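PDB 7CFB: FI20010p1 from Drosophila melanogaster, which probably acts through its extended Tudor domain in assembling the complex that amplifies piRNAs for gene silencing. Local coordinates for residues Ala156-Leu161 with Asn186-Ala191; Thr48-Val53 with Ile179-Asn184. One frame throughout, in Å; residues are numbered along the deposited sequence.

Contact 1 (Ala156-Leu161 with Asn186-Ala191)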
ATOM      1  N   ALA A 156       3.063  -4.512   0.662  1.00 24.10           N
ATOM      2  CA  ALA A 156       3.691  -4.229  -0.642  1.00 26.01           C
ATOM      3  C   ALA A 156       5.213  -4.343  -0.614  1.00 25.08           C
ATOM      4  O   ALA A 156       5.850  -3.547   0.012  1.00 29.30           O
ATOM      5  CB  ALA A 156       3.218  -2.910  -1.165  1.00 21.59           C
ATOM      6  N   ILE A 157       5.728  -5.296  -1.373  1.00 29.17           N
ATOM      7  CA  ILE A 157       7.193  -5.537  -1.471  1.00 28.05           C
ATOM      8  C   ILE A 157       7.695  -5.047  -2.832  1.00 25.92           C
ATOM      9  O   ILE A 157       7.182  -5.475  -3.829  1.00 29.65           O
ATOM     10  CB  ILE A 157       7.547  -7.012  -1.236  1.00 26.59           C
ATOM     11  CG1 ILE A 157       6.949  -7.562   0.052  1.00 22.73           C
ATOM     12  CG2 ILE A 157       9.042  -7.185  -1.275  1.00 24.17           C
ATOM     13  CD1 ILE A 157       7.401  -6.845   1.269  1.00 30.20           C
ATOM     14  N   ARG A 158       8.695  -4.182  -2.821  1.00 29.73           N
ATOM     15  CA  ARG A 158       9.274  -3.620  -4.063  1.00 30.12           C
ATOM     16  C   ARG A 158       9.883  -4.764  -4.861  1.00 30.84           C
ATOM     17  O   ARG A 158      10.513  -5.609  -4.289  1.00 27.07           O
ATOM     18  CB  ARG A 158      10.277  -2.524  -3.715  1.00 37.41           C
ATOM     19  CG  ARG A 158      10.714  -1.662  -4.882  1.00 39.45           C
ATOM     20  CD  ARG A 158      11.406  -0.383  -4.461  1.00 45.57           C
ATOM     21  NE  ARG A 158      12.112   0.105  -5.627  1.00 56.19           N
ATOM     22  CZ  ARG A 158      11.756   1.131  -6.379  1.00 63.84           C
ATOM     23  NH1 ARG A 158      12.483   1.449  -7.429  1.00 65.55           N
ATOM     24  NH2 ARG A 158      10.683   1.839  -6.094  1.00 52.61           N
ATOM     25  N   CYS A 159       9.635  -4.755  -6.150  1.00 27.68           N
ATOM     26  CA  CYS A 159      10.060  -5.846  -7.029  1.00 25.34           C
ATOM     27  C   CYS A 159      10.469  -5.332  -8.409  1.00 37.77           C
ATOM     28  O   CYS A 159       9.674  -4.689  -9.054  1.00 33.02           O
ATOM     29  CB  CYS A 159       8.862  -6.763  -7.190  1.00 31.98           C
ATOM     30  SG  CYS A 159       9.211  -8.315  -8.028  1.00 41.70           S
ATOM     31  N   ASP A 160      11.659  -5.707  -8.841  1.00 37.54           N
ATOM     32  CA  ASP A 160      12.128  -5.407 -10.207  1.00 32.67           C
ATOM     33  C   ASP A 160      11.664  -6.588 -11.048  1.00 25.94           C
ATOM     34  O   ASP A 160      12.157  -7.669 -10.843  1.00 29.07           O
ATOM     35  CB  ASP A 160      13.637  -5.166 -10.199  1.00 38.78           C
ATOM     36  CG  ASP A 160      14.275  -5.065 -11.574  1.00 56.26           C
ATOM     37  OD1 ASP A 160      13.555  -5.153 -12.563  1.00 53.25           O
ATOM     38  OD2 ASP A 160      15.485  -4.911 -11.628  1.00 57.21           O
ATOM     39  N   LEU A 161      10.679  -6.386 -11.906  1.00 30.73           N
ATOM     40  CA  LEU A 161      10.175  -7.488 -12.753  1.00 33.57           C
ATOM     41  C   LEU A 161      11.023  -7.527 -14.019  1.00 42.41           C
ATOM     42  O   LEU A 161      11.162  -6.502 -14.629  1.00 48.16           O
ATOM     43  CB  LEU A 161       8.701  -7.281 -13.087  1.00 35.75           C
ATOM     44  CG  LEU A 161       7.698  -7.577 -11.979  1.00 33.44           C
ATOM     45  CD1 LEU A 161       6.319  -7.154 -12.377  1.00 36.88           C
ATOM     46  CD2 LEU A 161       7.699  -9.022 -11.563  1.00 35.27           C
ATOM     47  N   ASN A 186      16.460  -8.780   0.741  1.00 46.57           N
ATOM     48  CA  ASN A 186      15.774  -8.452   2.009  1.00 34.12           C
ATOM     49  C   ASN A 186      15.201  -7.037   2.033  1.00 53.32           C
ATOM     50  O   ASN A 186      14.815  -6.600   3.103  1.00 60.88           O
ATOM     51  CB  ASN A 186      16.485  -8.956   3.257  1.00 42.39           C
ATOM     52  CG  ASN A 186      16.801 -10.423   3.156  1.00 47.20           C
ATOM     53  OD1 ASN A 186      15.903 -11.260   3.072  1.00 44.80           O
ATOM     54  ND2 ASN A 186      18.079 -10.717   3.109  1.00 34.64           N
ATOM     55  N   SER A 187      15.275  -6.284   0.957  1.00 43.35           N
ATOM     56  CA  SER A 187      14.445  -5.068   0.988  1.00 38.69           C
ATOM     57  C   SER A 187      13.622  -5.091  -0.294  1.00 35.93           C
ATOM     58  O   SER A 187      12.481  -4.728  -0.266  1.00 33.02           O
ATOM     59  CB  SER A 187      15.282  -3.859   1.135  1.00 53.02           C
ATOM     60  OG  SER A 187      16.300  -3.857   0.155  1.00 42.75           O
ATOM     61  N   THR A 188      14.211  -5.629  -1.346  1.00 33.18           N
ATOM     62  CA  THR A 188      13.579  -5.645  -2.681  1.00 30.33           C
ATOM     63  C   THR A 188      13.758  -6.999  -3.345  1.00 30.12           C
ATOM     64  O   THR A 188      14.560  -7.775  -2.904  1.00 30.20           O
ATOM     65  CB  THR A 188      14.126  -4.561  -3.621  1.00 38.64           C
ATOM     66  OG1 THR A 188      15.402  -4.936  -4.110  1.00 34.42           O
ATOM     67  CG2 THR A 188      14.232  -3.192  -2.999  1.00 32.90           C
ATOM     68  N   LEU A 189      13.025  -7.219  -4.414  1.00 28.34           N
ATOM     69  CA  LEU A 189      13.065  -8.510  -5.101  1.00 28.57           C
ATOM     70  C   LEU A 189      13.405  -8.325  -6.570  1.00 35.52           C
ATOM     71  O   LEU A 189      13.099  -7.308  -7.145  1.00 31.55           O
ATOM     72  CB  LEU A 189      11.677  -9.148  -5.054  1.00 26.10           C
ATOM     73  CG  LEU A 189      11.020  -9.401  -3.709  1.00 27.06           C
ATOM     74  CD1 LEU A 189       9.649 -10.006  -3.915  1.00 20.65           C
ATOM     75  CD2 LEU A 189      11.870 -10.311  -2.854  1.00 23.78           C
ATOM     76  N   VAL A 190      14.050  -9.329  -7.118  1.00 30.09           N
ATOM     77  CA  VAL A 190      14.205  -9.420  -8.579  1.00 29.98           C
ATOM     78  C   VAL A 190      13.413 -10.669  -8.918  1.00 28.07           C
ATOM     79  O   VAL A 190      13.790 -11.717  -8.478  1.00 29.71           O
ATOM     80  CB  VAL A 190      15.672  -9.497  -9.012  1.00 29.59           C
ATOM     81  CG1 VAL A 190      15.780  -9.833 -10.475  1.00 33.31           C
ATOM     82  CG2 VAL A 190      16.417  -8.222  -8.690  1.00 30.97           C
ATOM     83  N   ALA A 191      12.313 -10.501  -9.618  1.00 28.46           N
ATOM     84  CA  ALA A 191      11.433 -11.632  -9.948  1.00 37.57           C
ATOM     85  C   ALA A 191      10.962 -11.559 -11.400  1.00 34.47           C
ATOM     86  O   ALA A 191      10.860 -10.507 -11.937  1.00 33.13           O
ATOM     87  CB  ALA A 191      10.260 -11.643  -9.016  1.00 33.09           C
TER

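Contact 2 (Thr48-Val53 with Ile179-Asn184)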
ATOM      1  N   THR A  48      12.567 -19.916  -6.136  1.00 31.54           N
ATOM      2  CA  THR A  48      11.254 -20.547  -5.934  1.00 30.95           C
ATOM      3  C   THR A  48      10.202 -19.800  -6.758  1.00 36.44           C
ATOM      4  O   THR A  48      10.469 -18.694  -7.156  1.00 32.71           O
ATOM      5  CB  THR A  48      11.053 -20.491  -4.422  1.00 33.10           C
ATOM      6  OG1 THR A  48      11.251 -21.741  -3.779  1.00 42.22           O
ATOM      7  CG2 THR A  48       9.845 -19.726  -3.960  1.00 24.71           C
ATOM      8  N   ILE A  49       9.071 -20.429  -7.029  1.00 27.32           N
ATOM      9  CA  ILE A  49       7.960 -19.715  -7.698  1.00 36.58           C
ATOM     10  C   ILE A  49       6.920 -19.462  -6.614  1.00 33.22           C
ATOM     11  O   ILE A  49       6.574 -20.400  -5.955  1.00 37.93           O
ATOM     12  CB  ILE A  49       7.372 -20.530  -8.854  1.00 31.79           C
ATOM     13  CG1 ILE A  49       8.433 -20.922  -9.876  1.00 29.67           C
ATOM     14  CG2 ILE A  49       6.234 -19.785  -9.504  1.00 32.44           C
ATOM     15  CD1 ILE A  49       7.920 -21.819 -10.927  1.00 33.83           C
ATOM     16  N   VAL A  50       6.462 -18.229  -6.466  1.00 29.04           N
ATOM     17  CA  VAL A  50       5.473 -17.899  -5.411  1.00 30.32           C
ATOM     18  C   VAL A  50       4.259 -17.197  -6.018  1.00 40.76           C
ATOM     19  O   VAL A  50       4.395 -16.537  -7.036  1.00 32.07           O
ATOM     20  CB  VAL A  50       6.100 -17.072  -4.274  1.00 38.27           C
ATOM     21  CG1 VAL A  50       7.598 -17.242  -4.183  1.00 32.57           C
ATOM     22  CG2 VAL A  50       5.761 -15.611  -4.383  1.00 44.16           C
ATOM     23  N   THR A  51       3.119 -17.377  -5.376  1.00 32.15           N
ATOM     24  CA  THR A  51       1.856 -16.728  -5.747  1.00 32.25           C
ATOM     25  C   THR A  51       1.723 -15.448  -4.919  1.00 41.03           C
ATOM     26  O   THR A  51       1.877 -15.497  -3.700  1.00 33.01           O
ATOM     27  CB  THR A  51       0.680 -17.672  -5.502  1.00 40.34           C
ATOM     28  OG1 THR A  51       0.986 -18.907  -6.130  1.00 36.50           O
ATOM     29  CG2 THR A  51      -0.622 -17.138  -6.049  1.00 32.21           C
ATOM     30  N   ALA A  52       1.518 -14.332  -5.600  1.00 30.87           N
ATOM     31  CA  ALA A  52       1.344 -13.034  -4.935  1.00 29.34           C
ATOM     32  C   ALA A  52       0.476 -12.134  -5.801  1.00 32.05           C
ATOM     33  O   ALA A  52       0.394 -12.346  -6.970  1.00 30.81           O
ATOM     34  CB  ALA A  52       2.670 -12.398  -4.693  1.00 30.35           C
ATOM     35  N   VAL A  53      -0.191 -11.205  -5.156  1.00 32.05           N
ATOM     36  CA  VAL A  53      -0.999 -10.168  -5.840  1.00 25.58           C
ATOM     37  C   VAL A  53      -0.043  -9.142  -6.427  1.00 29.53           C
ATOM     38  O   VAL A  53       0.859  -8.773  -5.747  1.00 25.68           O
ATOM     39  CB  VAL A  53      -1.944  -9.488  -4.847  1.00 24.21           C
ATOM     40  CG1 VAL A  53      -2.641  -8.309  -5.470  1.00 22.63           C
ATOM     41  CG2 VAL A  53      -2.932 -10.465  -4.266  1.00 25.91           C
ATOM     42  N   ILE A 179       5.431 -15.612  -9.650  1.00 29.31           N
ATOM     43  CA  ILE A 179       6.735 -14.992  -9.988  1.00 31.91           C
ATOM     44  C   ILE A 179       7.875 -15.933  -9.610  1.00 37.70           C
ATOM     45  O   ILE A 179       7.784 -16.540  -8.579  1.00 28.90           O
ATOM     46  CB  ILE A 179       6.906 -13.637  -9.275  1.00 28.52           C
ATOM     47  CG1 ILE A 179       6.661 -13.757  -7.777  1.00 34.60           C
ATOM     48  CG2 ILE A 179       6.054 -12.547  -9.903  1.00 28.47           C
ATOM     49  CD1 ILE A 179       7.297 -12.687  -6.983  1.00 34.91           C
ATOM     50  N   ARG A 180       8.864 -16.058 -10.485  1.00 28.13           N
ATOM     51  CA  ARG A 180      10.091 -16.801 -10.142  1.00 35.04           C
ATOM     52  C   ARG A 180      10.985 -15.785  -9.445  1.00 34.78           C
ATOM     53  O   ARG A 180      11.369 -14.846 -10.079  1.00 36.26           O
ATOM     54  CB  ARG A 180      10.876 -17.343 -11.334  1.00 35.14           C
ATOM     55  CG  ARG A 180      10.050 -17.769 -12.524  1.00 34.66           C
ATOM     56  CD  ARG A 180      10.931 -18.433 -13.552  1.00 42.43           C
ATOM     57  NE  ARG A 180      10.120 -19.265 -14.409  1.00 48.68           N
ATOM     58  CZ  ARG A 180      10.072 -20.571 -14.328  1.00 42.39           C
ATOM     59  NH1 ARG A 180      10.825 -21.187 -13.450  1.00 38.09           N
ATOM     60  NH2 ARG A 180       9.304 -21.251 -15.143  1.00 35.61           N
ATOM     61  N   VAL A 181      11.318 -16.026  -8.198  1.00 29.27           N
ATOM     62  CA  VAL A 181      12.150 -15.072  -7.434  1.00 32.25           C
ATOM     63  C   VAL A 181      13.626 -15.313  -7.754  1.00 38.73           C
ATOM     64  O   VAL A 181      14.128 -16.325  -7.390  1.00 36.75           O
ATOM     65  CB  VAL A 181      11.833 -15.249  -5.944  1.00 35.01           C
ATOM     66  CG1 VAL A 181      12.493 -14.223  -5.067  1.00 29.15           C
ATOM     67  CG2 VAL A 181      10.348 -15.303  -5.709  1.00 25.26           C
ATOM     68  N   HIS A 182      14.223 -14.452  -8.558  1.00 36.62           N
ATOM     69  CA  HIS A 182      15.674 -14.541  -8.843  1.00 37.44           C
ATOM     70  C   HIS A 182      16.486 -14.092  -7.636  1.00 38.39           C
ATOM     71  O   HIS A 182      17.436 -14.732  -7.312  1.00 34.04           O
ATOM     72  CB  HIS A 182      16.056 -13.688 -10.051  1.00 35.38           C
ATOM     73  CG  HIS A 182      15.621 -14.216 -11.372  1.00 37.51           C
ATOM     74  ND1 HIS A 182      14.342 -14.606 -11.622  1.00 38.43           N
ATOM     75  CD2 HIS A 182      16.287 -14.370 -12.527  1.00 35.31           C
ATOM     76  CE1 HIS A 182      14.239 -15.013 -12.852  1.00 36.33           C
ATOM     77  NE2 HIS A 182      15.411 -14.875 -13.417  1.00 52.19           N
ATOM     78  N   GLU A 183      16.155 -12.950  -7.060  1.00 28.80           N
ATOM     79  CA  GLU A 183      16.932 -12.481  -5.908  1.00 27.54           C
ATOM     80  C   GLU A 183      16.016 -11.882  -4.858  1.00 30.57           C
ATOM     81  O   GLU A 183      15.057 -11.245  -5.190  1.00 28.96           O
ATOM     82  CB  GLU A 183      17.902 -11.363  -6.274  1.00 29.81           C
ATOM     83  CG  GLU A 183      18.842 -11.705  -7.391  1.00 45.48           C
ATOM     84  CD  GLU A 183      19.639 -10.537  -7.928  1.00 54.41           C
ATOM     85  OE1 GLU A 183      20.040  -9.681  -7.139  1.00 53.28           O
ATOM     86  OE2 GLU A 183      19.845 -10.502  -9.119  1.00 53.74           O
ATOM     87  N   ASN A 184      16.380 -12.112  -3.619  1.00 31.30           N
ATOM     88  CA  ASN A 184      15.706 -11.516  -2.464  1.00 27.31           C
ATOM     89  C   ASN A 184      16.819 -10.959  -1.604  1.00 31.36           C
ATOM     90  O   ASN A 184      17.376 -11.684  -0.841  1.00 33.84           O
ATOM     91  CB  ASN A 184      14.770 -12.490  -1.761  1.00 27.64           C
ATOM     92  CG  ASN A 184      14.033 -11.864  -0.605  1.00 28.98           C
ATOM     93  OD1 ASN A 184      14.468 -10.872  -0.069  1.00 27.93           O
ATOM     94  ND2 ASN A 184      12.914 -12.441  -0.229  1.00 22.66           N
TER

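Contact 1 (Ala156-Leu161 with Asn186-Ala191)
Leu189 O accepts the N-H of Asp160 in a short, nearly straight bond. Asp160 N lies 2.7 Å from Leu189 O. The same oxygen also receives a CA-H contact from Cys159. This is parallel strand pairing, between strands 157-161 and 189-194 of a mixed five-stranded sheet. The strand order is consistent with the staphylococcal-nuclease-like (OB-fold) part of an extended Tudor domain. The short strand axes diverge by 40°, so the pair is clearly twisted.

Two more backbone bonds complete the pairing. Leu189 N donates to Arg158 O at 3.0 Å, but this bond is bent, 138° at the hydrogen. Further on, Ala191 N donates to Asp160 O at 3.1 Å. Leu189 thus bonds to both neighbours of Cys159, its bridge partner.

Cys159, Leu161, Leu189 and Ala191 share one buried face. Cys159 SG stands anti to its backbone N (chi1 -171°). It meets the methyl of Ala191, with SG 3.6 Å from Ala191 CB, and more loosely touches Leu189 CB. Ile157 CG2 packs against the branch point of Leu189, 3.8 Å from Leu189 CG. Phe44 touches both Ile157 and Leu189.

Asp160 and Val190 point to the other face. Nearby, CB is the part of the Arg158 side chain that meets Thr188, 4.1 Å from Thr188 CG2. The Arg158 guanidinium runs on to a salt bridge from NH2 to Asp61, while Thr188 OG1 is hydrogen-bonded to Asn185. At the entry to the pairing, Tyr34 OH is hydrogen-bonded to both Arg158 N and Ser187 O, which ties the two segments together through helix 30-36. At the far end, Leu161 CD2 rests 3.5 Å from Ala191 O.

Contact 2 (Thr48-Val53 with Ile179-Asn184)
Thr48 and Val181 open an antiparallel pairing between strands 49-57 and 176-184. Three backbone hydrogen bonds hold it. Val181 N donates to Thr48 O at 3.0 Å, nearly along the C=O axis. Val50 and Ile179 form a hydrogen-bonded pair: Val50 N donates to Ile179 O, and Ile179 N returns a bond to Val50 O. Ile49 and Arg180 are the non-hydrogen-bonded pair beside it, and Ile49 CA makes a CA-H contact to Ile179 O. The N-to-C directions of the short segments differ by 124°, well away from a straight antiparallel run.

The apolar contacts centre on Val50. Its CG1 meets Val181 CG2 at 3.7 Å. Its other methyl, CG2, touches Ile179 CG1 at 4.0 Å. Ile179 CG1 lies between its own backbone N and carbonyl carbon (chi1 52°), which brings it to Val50 CG2 and close to Val50 O.

On the other face, Ile49 and Arg180 lie side by side and point the same way. Ile49 CD1 sits over one face of the guanidinium, 3.9 Å from Arg180 NH1. Within strand 176-184, His182 ND1 makes a weak, in-plane bond to Arg180 O.

Beyond the pairing, His182 and Glu183 both face Val190 in a classic beta bulge. Phe44, in a loop, packs on Val50. Strand 189-194 flanks strand 176-184, where Ala191 touches Ile179 and Arg180 is backbone-bonded to Glu192.

In the fold
The centres of contacts 1 and 2 lie about 9 Å apart in the same mixed sheet. Its strand order is 49-57, 64-67, 157-161, 189-194, 176-184. Contact 1 pairs the third and fourth of these, and contact 2 joins the two ends, so the sheet closes on itself. The segments alternate along the chain: 48-53, 156-161, 179-184, 186-191. The last two belong to consecutive strands that pair directly, with Val190 N 2.9 Å from Glu183 O in a probable hydrogen bond. Leu189 also packs on Asn184. Contact 2 spans 125 intervening residues, contact 1 just 24. The closed order 1-2-3-5-4-1 is consistent with the OB-fold part of an extended Tudor domain.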